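Local coordinates for type VI immunity protein Atu4351 (Agrobacterium fabrum, PDB 6ITW) that probably protects its bacterium from a toxic type VI secretion effector, acting as the immunity partner of an effector-immunity pair, at residues F57-P62 against I134-I139; K94-A97 against K103-E106; D140-D145 against G151-N156; G168-P173 against L194-I199. All coordinates share one frame; numbering follows the deposited sequence. Where two conformers were deposited one is given.

Interaction 1 of 4, residues F57-P62 against I134-I139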
loop_
_atom_site.group_PDB
_atom_site.type_symbol
_atom_site.label_atom_id
_atom_site.label_comp_id
_atom_site.label_asym_id
_atom_site.label_seq_id
_atom_site.Cartn_x
_atom_site.Cartn_y
_atom_site.Cartn_z
ATOM N N PHE A 57 5.867 -7.307 3.077
ATOM C CA PHE A 57 4.483 -6.926 2.831
ATOM C C PHE A 57 3.641 -7.497 3.967
ATOM O O PHE A 57 3.953 -8.551 4.515
ATOM C CB PHE A 57 3.988 -7.424 1.458
ATOM C CG PHE A 57 2.561 -7.001 1.117
ATOM C CD1 PHE A 57 2.301 -5.791 0.471
ATOM C CD2 PHE A 57 1.485 -7.828 1.424
ATOM C CE1 PHE A 57 0.994 -5.418 0.141
ATOM C CE2 PHE A 57 0.179 -7.462 1.115
ATOM C CZ PHE A 57 -0.072 -6.257 0.472
ATOM N N GLN A 58 2.603 -6.774 4.348
ATOM C CA GLN A 58 1.660 -7.259 5.339
ATOM C C GLN A 58 0.275 -6.823 4.905
ATOM O O GLN A 58 0.124 -5.784 4.258
ATOM C CB GLN A 58 1.957 -6.724 6.742
ATOM C CG GLN A 58 1.814 -5.225 6.876
ATOM C CD GLN A 58 2.361 -4.717 8.188
ATOM O OE1 GLN A 58 1.612 -4.530 9.152
ATOM N NE2 GLN A 58 3.685 -4.488 8.239
ATOM N N PHE A 59 -0.729 -7.635 5.234
ATOM C CA PHE A 59 -2.110 -7.281 4.944
ATOM C C PHE A 59 -2.685 -6.549 6.139
ATOM O O PHE A 59 -2.241 -6.734 7.282
ATOM C CB PHE A 59 -2.964 -8.513 4.645
ATOM C CG PHE A 59 -2.600 -9.214 3.382
ATOM C CD1 PHE A 59 -1.620 -10.216 3.378
ATOM C CD2 PHE A 59 -3.238 -8.891 2.188
ATOM C CE1 PHE A 59 -1.271 -10.882 2.188
ATOM C CE2 PHE A 59 -2.896 -9.550 1.000
ATOM C CZ PHE A 59 -1.914 -10.553 1.010
ATOM N N CYS A 60 -3.680 -5.710 5.864
ATOM C CA CYS A 60 -4.294 -4.900 6.902
ATOM C C CYS A 60 -5.803 -4.892 6.714
ATOM O O CYS A 60 -6.319 -5.107 5.614
ATOM C CB CYS A 60 -3.752 -3.455 6.896
ATOM S SG CYS A 60 -4.150 -2.474 5.394
ATOM N N ASN A 61 -6.505 -4.627 7.808
ATOM C CA ASN A 61 -7.945 -4.449 7.762
ATOM C C ASN A 61 -8.281 -3.073 7.198
ATOM O O ASN A 61 -7.954 -2.066 7.831
ATOM C CB ASN A 61 -8.528 -4.634 9.165
ATOM C CG ASN A 61 -10.045 -4.695 9.169
ATOM O OD1 ASN A 61 -10.718 -3.959 8.427
ATOM N ND2 ASN A 61 -10.595 -5.587 10.000
ATOM N N PRO A 62 -8.935 -2.983 6.027
ATOM C CA PRO A 62 -9.236 -1.656 5.443
ATOM C C PRO A 62 -9.980 -0.742 6.385
ATOM O O PRO A 62 -9.802 0.481 6.341
ATOM C CB PRO A 62 -10.108 -1.975 4.220
ATOM C CG PRO A 62 -10.031 -3.446 4.030
ATOM C CD PRO A 62 -9.603 -4.072 5.303
ATOM N N ILE A 134 -3.380 -10.227 -9.586
ATOM C CA ILE A 134 -2.058 -9.906 -10.100
ATOM C C ILE A 134 -1.312 -9.017 -9.113
ATOM O O ILE A 134 -0.128 -9.245 -8.824
ATOM C CB ILE A 134 -2.171 -9.268 -11.497
ATOM C CG1 ILE A 134 -2.593 -10.341 -12.511
ATOM C CG2 ILE A 134 -0.845 -8.596 -11.898
ATOM C CD1 ILE A 134 -3.032 -9.797 -13.840
ATOM N N ALA A 135 -1.992 -8.007 -8.559
ATOM C CA ALA A 135 -1.326 -7.111 -7.621
ATOM C C ALA A 135 -0.785 -7.885 -6.425
ATOM O O ALA A 135 0.330 -7.620 -5.968
ATOM C CB ALA A 135 -2.275 -5.993 -7.164
ATOM N N VAL A 136 -1.550 -8.864 -5.920
ATOM C CA VAL A 136 -1.119 -9.587 -4.720
ATOM C C VAL A 136 0.080 -10.487 -5.030
ATOM O O VAL A 136 1.001 -10.618 -4.215
ATOM C CB VAL A 136 -2.296 -10.373 -4.116
ATOM C CG1 VAL A 136 -1.835 -11.265 -2.970
ATOM C CG2 VAL A 136 -3.364 -9.402 -3.621
ATOM N N GLU A 137 0.097 -11.104 -6.219
ATOM C CA GLU A 137 1.254 -11.892 -6.640
ATOM C C GLU A 137 2.515 -11.039 -6.733
ATOM O O GLU A 137 3.628 -11.552 -6.556
ATOM C CB GLU A 137 0.982 -12.553 -7.998
ATOM C CG GLU A 137 0.181 -13.861 -7.935
ATOM C CD GLU A 137 -0.558 -14.187 -9.243
ATOM O OE1 GLU A 137 -0.150 -13.692 -10.319
ATOM O OE2 GLU A 137 -1.566 -14.930 -9.193
ATOM N N GLY A 138 2.371 -9.738 -6.989
ATOM C CA GLY A 138 3.528 -8.898 -7.218
ATOM C C GLY A 138 4.193 -8.248 -6.016
ATOM O O GLY A 138 5.153 -7.499 -6.211
ATOM N N ILE A 139 3.762 -8.518 -4.777
ATOM C CA ILE A 139 4.190 -7.705 -3.634
ATOM C C ILE A 139 5.667 -7.903 -3.303
ATOM O O ILE A 139 6.195 -7.271 -2.378
ATOM C CB ILE A 139 3.310 -7.964 -2.392
ATOM C CG1 ILE A 139 3.280 -9.449 -1.984
ATOM C CG2 ILE A 139 1.904 -7.473 -2.647
ATOM C CD1 ILE A 139 4.501 -9.945 -1.210
#
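Val136 is the first residue of 134-139 to touch strand 57-59. Its CG1 lies 4.0 Å from Phe59 CZ. The methyl meets the ring at its edge, close to the ring plane, and the two side chains cross at about a right angle. With CG1 anti to the backbone N (chi1 173°), that methyl is the one brought to the edge of the Phe59 ring.

Ile139 makes the second and larger contact. Its CG2 sits 3.6 Å from the centroid of the Phe57 ring and 14° off the ring normal. This is a CH-pi contact over the middle of a face. Phe57 CD1 is also 3.6 Å from Ile139 CG2. The other branch reaches the base of the same side chain: Ile139 CD1 lies 3.7 Å from Phe57 CB. Phe57 in turn puts CE2 over the face of Phe59, which joins both contacts into one apolar layer.

All four touching residues are buried. Phe59 also packs edge-to-face with Trp52 of strand 49-52, and Val136 and Ile139 both touch that tryptophan. Tyr40 of helix 38-47 meets Phe59 and Val136, while Phe15 of helix 9-15 meets Ile139. The contact thus sets the end of helix 128-137 against the sheet, with two earlier helices alongside.

Interaction 2 of 4, residues K94-A97 against K103-E106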
loop_
_atom_site.group_PDB
_atom_site.type_symbol
_atom_site.label_atom_id
_atom_site.label_comp_id
_atom_site.label_asym_id
_atom_site.label_seq_id
_atom_site.Cartn_x
_atom_site.Cartn_y
_atom_site.Cartn_z
ATOM N N LYS A 94 4.070 1.709 1.939
ATOM C CA LYS A 94 3.480 1.871 0.612
ATOM C C LYS A 94 2.243 0.979 0.530
ATOM O O LYS A 94 2.357 -0.252 0.488
ATOM C CB LYS A 94 4.506 1.520 -0.468
ATOM C CG LYS A 94 4.061 1.711 -1.914
ATOM C CD LYS A 94 5.262 1.577 -2.848
ATOM C CE LYS A 94 4.981 2.044 -4.275
ATOM N NZ LYS A 94 6.117 1.717 -5.221
ATOM N N ILE A 95 1.067 1.605 0.479
ATOM C CA ILE A 95 -0.215 0.915 0.610
ATOM C C ILE A 95 -0.673 0.342 -0.728
ATOM O O ILE A 95 -0.732 1.051 -1.744
ATOM C CB ILE A 95 -1.271 1.879 1.162
ATOM C CG1 ILE A 95 -0.865 2.336 2.567
ATOM C CG2 ILE A 95 -2.656 1.234 1.115
ATOM C CD1 ILE A 95 -1.717 3.478 3.104
ATOM N N LEU A 96 -1.019 -0.944 -0.729
ATOM C CA LEU A 96 -1.799 -1.548 -1.804
ATOM C C LEU A 96 -3.276 -1.341 -1.483
ATOM O O LEU A 96 -3.767 -1.833 -0.451
ATOM C CB LEU A 96 -1.492 -3.034 -1.950
ATOM C CG LEU A 96 -2.381 -3.833 -2.911
ATOM C CD1 LEU A 96 -2.451 -3.150 -4.265
ATOM C CD2 LEU A 96 -1.876 -5.264 -3.082
ATOM N N ALA A 97 -3.978 -0.609 -2.354
ATOM C CA ALA A 97 -5.370 -0.246 -2.125
ATOM C C ALA A 97 -6.220 -0.671 -3.312
ATOM O O ALA A 97 -5.737 -0.815 -4.438
ATOM C CB ALA A 97 -5.541 1.260 -1.894
ATOM N N LYS A 103 -9.660 0.154 -9.882
ATOM C CA LYS A 103 -8.929 -1.027 -9.409
ATOM C C LYS A 103 -7.665 -0.690 -8.616
ATOM O O LYS A 103 -7.640 0.253 -7.820
ATOM C CB LYS A 103 -8.531 -1.968 -10.561
ATOM C CG LYS A 103 -9.401 -1.999 -11.814
ATOM C CD LYS A 103 -10.811 -2.471 -11.585
ATOM C CE LYS A 103 -11.459 -2.870 -12.921
ATOM N NZ LYS A 103 -12.940 -2.726 -12.873
ATOM N N THR A 104 -6.604 -1.461 -8.859
ATOM C CA THR A 104 -5.420 -1.461 -8.009
ATOM C C THR A 104 -4.778 -0.080 -7.956
ATOM O O THR A 104 -4.503 0.542 -8.989
ATOM C CB THR A 104 -4.413 -2.494 -8.527
ATOM O OG1 THR A 104 -4.944 -3.813 -8.355
ATOM C CG2 THR A 104 -3.114 -2.402 -7.774
ATOM N N THR A 105 -4.527 0.385 -6.740
ATOM C CA THR A 105 -3.970 1.702 -6.472
ATOM C C THR A 105 -2.803 1.540 -5.506
ATOM O O THR A 105 -2.839 0.659 -4.639
ATOM C CB THR A 105 -5.057 2.629 -5.864
ATOM O OG1 THR A 105 -6.202 2.680 -6.737
ATOM C CG2 THR A 105 -4.524 4.044 -5.628
ATOM N N GLU A 106 -1.763 2.360 -5.656
ATOM C CA GLU A 106 -0.628 2.361 -4.736
ATOM C C GLU A 106 -0.482 3.755 -4.137
ATOM O O GLU A 106 -0.467 4.752 -4.865
ATOM C CB GLU A 106 0.676 1.925 -5.432
ATOM C CG GLU A 106 0.665 0.493 -6.046
ATOM C CD GLU A 106 2.011 0.084 -6.696
ATOM O OE1 GLU A 106 3.042 0.729 -6.406
ATOM O OE2 GLU A 106 2.039 -0.880 -7.499
#
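Ala97 and Thr105 form a hydrogen-bonded pair in the antiparallel beta hairpin of strands 94-99 and 103-108. Both backbone bonds of the pair are made. Ala97 N donates to Thr105 O at 2.9 Å, nearly straight at 167°. Thr105 N returns the bond to Ala97 O at 2.9 Å, with more bend (156°). Leu96 and Glu106 are the neighbouring non-hydrogen-bonded pair. Their backbones bond outward, Leu96 to Leu87 and Gly88, and Glu106 to Thr115. Ile95 O receives a CA-H...O contact from Glu106 CA at 3.3 Å, and the Ile95 backbone is bonded to Ile107.

Three polar side chains of 103-106 find partners away from strand 94-99. Thr105 OG1 turns back along its own strand and donates to Lys103 O at 3.0 Å. Thr104 OG1 bonds to Asn131 OD1 and Lys103 NZ to Ser128 OG, so both reach helix 128-137.

Lys94 is extended along its whole length and brings NZ 3.4 Å from Glu106 OE1. This salt bridge is long. Glu106 was modelled in two conformers and the distance belongs to one, so the bridge is doubtful. Lys94 NZ also bonds to Ser143 O. On the face carrying Leu96, two methyl groups meet: Leu96 CD1 rests 3.6 Å from Thr104 CG2.

Interaction 3 of 4, residues D140-D145 against G151-N156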
loop_
_atom_site.group_PDB
_atom_site.type_symbol
_atom_site.label_atom_id
_atom_site.label_comp_id
_atom_site.label_asym_id
_atom_site.label_seq_id
_atom_site.Cartn_x
_atom_site.Cartn_y
_atom_site.Cartn_z
ATOM N N ASP A 140 6.350 -8.786 -4.026
ATOM C CA ASP A 140 7.779 -8.973 -3.802
ATOM C C ASP A 140 8.654 -8.186 -4.780
ATOM O O ASP A 140 9.884 -8.268 -4.689
ATOM C CB ASP A 140 8.140 -10.462 -3.859
ATOM C CG ASP A 140 7.881 -11.086 -5.233
ATOM O OD1 ASP A 140 7.053 -10.560 -6.021
ATOM O OD2 ASP A 140 8.514 -12.128 -5.518
ATOM N N ALA A 141 8.063 -7.424 -5.697
ATOM C CA ALA A 141 8.862 -6.614 -6.619
ATOM C C ALA A 141 9.795 -5.676 -5.855
ATOM O O ALA A 141 9.507 -5.255 -4.725
ATOM C CB ALA A 141 7.957 -5.793 -7.545
ATOM N N GLU A 142 10.932 -5.354 -6.481
ATOM C CA GLU A 142 11.886 -4.431 -5.867
ATOM C C GLU A 142 11.291 -3.045 -5.673
ATOM O O GLU A 142 11.735 -2.300 -4.793
ATOM C CB GLU A 142 13.141 -4.304 -6.718
ATOM C CG GLU A 142 14.006 -5.531 -6.763
ATOM C CD GLU A 142 15.257 -5.298 -7.591
ATOM O OE1 GLU A 142 15.901 -4.239 -7.427
ATOM O OE2 GLU A 142 15.576 -6.162 -8.431
ATOM N N SER A 143 10.296 -2.681 -6.483
ATOM C CA SER A 143 9.659 -1.378 -6.344
ATOM C C SER A 143 9.004 -1.194 -4.976
ATOM O O SER A 143 8.697 -0.057 -4.595
ATOM C CB SER A 143 8.618 -1.190 -7.448
ATOM O OG SER A 143 7.551 -2.129 -7.311
ATOM N N PHE A 144 8.761 -2.274 -4.236
ATOM C CA PHE A 144 8.195 -2.147 -2.900
ATOM C C PHE A 144 9.254 -2.089 -1.827
ATOM O O PHE A 144 8.912 -1.893 -0.656
ATOM C CB PHE A 144 7.233 -3.290 -2.605
ATOM C CG PHE A 144 6.035 -3.263 -3.471
ATOM C CD1 PHE A 144 5.149 -2.201 -3.395
ATOM C CD2 PHE A 144 5.800 -4.267 -4.386
ATOM C CE1 PHE A 144 4.039 -2.144 -4.205
ATOM C CE2 PHE A 144 4.682 -4.226 -5.198
ATOM C CZ PHE A 144 3.802 -3.160 -5.107
ATOM N N ASP A 145 10.520 -2.253 -2.202
ATOM C CA ASP A 145 11.627 -1.963 -1.304
ATOM C C ASP A 145 11.713 -0.442 -1.239
ATOM O O ASP A 145 10.781 0.250 -1.660
ATOM C CB ASP A 145 12.930 -2.612 -1.815
ATOM C CG ASP A 145 13.891 -3.035 -0.686
ATOM O OD1 ASP A 145 14.127 -2.256 0.278
ATOM O OD2 ASP A 145 14.438 -4.161 -0.785
ATOM N N GLY A 151 20.872 5.227 -3.653
ATOM C CA GLY A 151 20.206 4.315 -4.571
ATOM C C GLY A 151 20.163 2.859 -4.136
ATOM O O GLY A 151 19.642 2.017 -4.880
ATOM N N LYS A 152 20.664 2.535 -2.955
ATOM C CA LYS A 152 20.815 1.160 -2.512
ATOM C C LYS A 152 19.625 0.749 -1.644
ATOM O O LYS A 152 19.250 1.464 -0.708
ATOM C CB LYS A 152 22.148 1.023 -1.769
ATOM C CG LYS A 152 22.234 -0.088 -0.747
ATOM C CD LYS A 152 22.127 -1.494 -1.341
ATOM C CE LYS A 152 22.292 -2.549 -0.247
ATOM N NZ LYS A 152 23.493 -2.245 0.596
ATOM N N LEU A 153 19.032 -0.401 -1.965
ATOM C CA LEU A 153 17.831 -0.858 -1.273
ATOM C C LEU A 153 18.071 -1.009 0.231
ATOM O O LEU A 153 19.176 -1.326 0.681
ATOM C CB LEU A 153 17.366 -2.170 -1.889
ATOM C CG LEU A 153 17.029 -1.987 -3.379
ATOM C CD1 LEU A 153 16.489 -3.258 -3.991
ATOM C CD2 LEU A 153 16.017 -0.880 -3.556
HETATM N N MSE A 154 17.023 -0.749 1.020
HETATM C CA MSE A 154 17.182 -0.727 2.479
HETATM C C MSE A 154 16.581 -1.917 3.256
HETATM O O MSE A 154 16.954 -2.123 4.423
HETATM C CB MSE A 154 16.591 0.566 3.069
HETATM C CG MSE A 154 17.292 1.826 2.661
HETATM SE SE MSE A 154 16.693 3.347 3.757
HETATM C CE MSE A 154 14.992 3.679 2.883
ATOM N N PHE A 155 15.668 -2.694 2.651
ATOM C CA PHE A 155 14.911 -3.662 3.456
ATOM C C PHE A 155 15.822 -4.658 4.182
ATOM O O PHE A 155 15.710 -4.830 5.402
ATOM C CB PHE A 155 13.884 -4.431 2.626
ATOM C CG PHE A 155 13.117 -5.446 3.452
ATOM C CD1 PHE A 155 12.121 -5.030 4.334
ATOM C CD2 PHE A 155 13.425 -6.802 3.392
ATOM C CE1 PHE A 155 11.420 -5.950 5.117
ATOM C CE2 PHE A 155 12.727 -7.726 4.175
ATOM C CZ PHE A 155 11.725 -7.303 5.033
ATOM N N ASN A 156 16.721 -5.332 3.453
ATOM C CA ASN A 156 17.525 -6.394 4.070
ATOM C C ASN A 156 18.345 -5.879 5.246
ATOM O O ASN A 156 18.365 -6.495 6.320
ATOM C CB ASN A 156 18.433 -7.039 3.031
ATOM C CG ASN A 156 17.656 -7.879 2.044
ATOM O OD1 ASN A 156 16.499 -8.223 2.283
ATOM N ND2 ASN A 156 18.277 -8.196 0.921
HETATM O O HOH W 1 16.829 -4.788 0.802
#
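The backbones come nearest at Asp145 and Phe155, whose CA atoms are 6.0 Å apart, where the chain leaving the 3-10 turn 142-144 meets the start of helix 155-162. The Asp145 carboxylate carries the contact. Its OD1 accepts from Phe155 N at 2.9 Å, through the syn lone pair, with a bent N-H...O angle of 144°. Met154 N points at the same oxygen from 3.3 Å, but that bond is weak. OD2 works through water 1. The water donates to Asp145 OD2 at 2.9 Å and accepts from Asn156 N at 2.7 Å. Backbone N-H groups at the helix start are therefore tied to one carboxylate, directly or through water. These N-H groups, at the positive end of the helix dipole, would be expected to favour the ionised form of Asp145.

Apolar atoms close in around these bonds. Phe155 CB is 3.2 Å from Asp145 OD1. With CG anti to the backbone N (chi1 179°), the Phe155 ring is carried away from the aspartate, and its plane is 79° from that of the carboxylate. Leu153 lies across the aspartate, with CB 3.7 Å from Asp145 OD2. Its CD1 reaches Glu142 OE1 at 3.6 Å, and Glu142 is exposed to solvent.

Tyr56 adds a further neighbour: it packs edge-to-face with Phe155, touches Asp145, and its OH bonds to Ala141 O. The whole loop joins helix 128-137 to helix 155-162, beside Lys94 of strand 94-99 and Tyr171 of strand 169-173.

Interaction 4 of 4, residues G168-P173 against L194-I199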
loop_
_atom_site.group_PDB
_atom_site.type_symbol
_atom_site.label_atom_id
_atom_site.label_comp_id
_atom_site.label_asym_id
_atom_site.label_seq_id
_atom_site.Cartn_x
_atom_site.Cartn_y
_atom_site.Cartn_z
ATOM N N GLY A 168 1.225 -4.383 11.877
ATOM C CA GLY A 168 0.836 -3.043 12.233
ATOM C C GLY A 168 1.977 -2.074 12.470
ATOM O O GLY A 168 1.719 -0.956 12.938
ATOM N N GLN A 169 3.220 -2.453 12.158
ATOM C CA GLN A 169 4.346 -1.524 12.127
ATOM C C GLN A 169 4.944 -1.404 10.731
ATOM O O GLN A 169 4.736 -2.266 9.873
ATOM C CB GLN A 169 5.474 -1.957 13.049
ATOM C CG GLN A 169 5.127 -2.092 14.490
ATOM C CD GLN A 169 6.324 -2.620 15.243
ATOM O OE1 GLN A 169 6.994 -3.562 14.781
ATOM N NE2 GLN A 169 6.636 -1.992 16.374
ATOM N N ILE A 170 5.725 -0.330 10.529
ATOM C CA ILE A 170 6.521 -0.107 9.320
ATOM C C ILE A 170 7.868 0.482 9.737
ATOM O O ILE A 170 8.041 0.953 10.860
ATOM C CB ILE A 170 5.835 0.843 8.305
ATOM C CG1 ILE A 170 5.527 2.193 8.959
ATOM C CG2 ILE A 170 4.554 0.240 7.733
ATOM C CD1 ILE A 170 5.022 3.280 7.963
ATOM N N TYR A 171 8.829 0.461 8.809
ATOM C CA TYR A 171 10.062 1.235 8.956
ATOM C C TYR A 171 9.813 2.653 8.458
ATOM O O TYR A 171 9.303 2.848 7.351
ATOM C CB TYR A 171 11.224 0.621 8.175
ATOM C CG TYR A 171 11.515 -0.825 8.522
ATOM C CD1 TYR A 171 11.788 -1.205 9.834
ATOM C CD2 TYR A 171 11.526 -1.809 7.531
ATOM C CE1 TYR A 171 12.067 -2.530 10.151
ATOM C CE2 TYR A 171 11.811 -3.150 7.838
ATOM C CZ TYR A 171 12.081 -3.495 9.152
ATOM O OH TYR A 171 12.353 -4.806 9.464
ATOM N N SER A 172 10.183 3.632 9.272
ATOM C CA SER A 172 9.883 5.027 9.033
ATOM C C SER A 172 11.092 5.870 9.420
ATOM O O SER A 172 11.795 5.546 10.386
ATOM C CB SER A 172 8.660 5.458 9.862
ATOM O OG SER A 172 8.272 6.805 9.594
ATOM N N PRO A 173 11.347 6.962 8.707
ATOM C CA PRO A 173 12.480 7.810 9.089
ATOM C C PRO A 173 12.181 8.535 10.392
ATOM O O PRO A 173 11.070 9.018 10.624
ATOM C CB PRO A 173 12.635 8.778 7.905
ATOM C CG PRO A 173 11.291 8.805 7.245
ATOM C CD PRO A 173 10.596 7.497 7.555
ATOM N N LEU A 194 -0.213 3.010 11.777
ATOM C CA LEU A 194 -1.352 3.927 11.710
ATOM C C LEU A 194 -0.971 5.329 12.193
ATOM O O LEU A 194 -1.357 6.327 11.576
ATOM C CB LEU A 194 -2.530 3.386 12.525
ATOM C CG LEU A 194 -3.797 4.260 12.478
ATOM C CD1 LEU A 194 -4.321 4.390 11.034
ATOM C CD2 LEU A 194 -4.889 3.714 13.403
ATOM N N SER A 195 -0.227 5.418 13.301
ATOM C CA SER A 195 0.219 6.712 13.816
ATOM C C SER A 195 1.134 7.412 12.825
ATOM O O SER A 195 0.920 8.583 12.493
ATOM C CB SER A 195 0.970 6.538 15.139
ATOM O OG SER A 195 0.088 6.109 16.149
ATOM N N ALA A 196 2.202 6.719 12.397
ATOM C CA ALA A 196 3.159 7.301 11.459
ATOM C C ALA A 196 2.466 7.724 10.165
ATOM O O ALA A 196 2.692 8.831 9.665
ATOM C CB ALA A 196 4.283 6.301 11.177
HETATM N N MSE A 197 1.595 6.867 9.626
HETATM C CA MSE A 197 0.892 7.198 8.386
HETATM C C MSE A 197 -0.053 8.364 8.596
HETATM O O MSE A 197 -0.275 9.155 7.682
HETATM C CB MSE A 197 0.108 6.000 7.848
HETATM C CG MSE A 197 0.966 4.796 7.426
HETATM SE SE MSE A 197 -0.247 3.322 7.076
HETATM C CE MSE A 197 1.025 2.173 6.113
ATOM N N THR A 198 -0.617 8.475 9.804
ATOM C CA THR A 198 -1.481 9.614 10.090
ATOM C C THR A 198 -0.702 10.925 10.005
ATOM O O THR A 198 -1.218 11.929 9.505
ATOM C CB THR A 198 -2.144 9.443 11.455
ATOM O OG1 THR A 198 -2.972 8.270 11.432
ATOM C CG2 THR A 198 -3.010 10.652 11.801
ATOM N N ILE A 199 0.557 10.924 10.449
ATOM C CA ILE A 199 1.366 12.132 10.358
ATOM C C ILE A 199 1.754 12.397 8.912
ATOM O O ILE A 199 1.569 13.504 8.388
ATOM C CB ILE A 199 2.610 12.009 11.250
ATOM C CG1 ILE A 199 2.203 12.006 12.725
ATOM C CG2 ILE A 199 3.636 13.119 10.918
ATOM C CD1 ILE A 199 3.313 11.571 13.642
HETATM O O HOH W 2 -0.685 0.413 12.834
#
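Ile170 spreads its two branches over neighbouring residues of helix 193-200. CD1 lies 4.5 Å from Ala196 CB. CG2 lies 4.3 Å from CE of Met197, a selenomethionine. The first torsion (chi1 57°) sets CG1 between the backbone N and the carbonyl carbon, and the chain then runs out straight to CD1. Met197 is also extended beyond CG, which lets its terminal methyl reach back to the strand although its CB does not point there.

Ser172, two residues further on the same side of strand 169-173, adds a lighter touch. Its OG is 4.3 Å from Ala196 CB, a van der Waals contact. Ala196 is thus met by both Ile170 and Ser172. The strand and helix segments run at 49° to each other, and their axes approach to 8.6 Å.

Near Gly168 a water bridges the two backbones. Water 2 donates to Gly168 O at 2.8 Å and accepts from Leu194 N at 2.8 Å. It links the residue before the strand to the first turn of the helix. Gly168 is also joined by a backbone bond to Ala193.

Val191 of strand 188-192 touches both Ser172 and Ala196. Ile68 of helix 66-73 meets Met197. The chemistry is mostly weak dispersion between methyl groups at relaxed distances. Directional bonding between the two segments comes through a bridging water, so between these segments the helix rests on the two-stranded sheet through loose apolar contacts and a water bridge.

Overall arrangement
Along the chain, interaction 2 is nested in the loop closed by interaction 1; interactions 3 and 4 follow in series. Interactions 1 and 2 have centres about 9 Å apart and share the large mixed sheet, with Phe57 and Ala135 both packed on Leu96. Interaction 3 lies about 16 Å from interaction 1 and 17 Å from interaction 2, centre to centre; Phe144 touches both. Interaction 4 is about 17 to 18 Å from the others. Gln58 probably bonds to Gly168 and Gln169, Met197 meets Ile95, and Tyr171 meets Phe155. Segments of the GAD-like range and the Tdi1 C-terminal range are thus knit into one compact body.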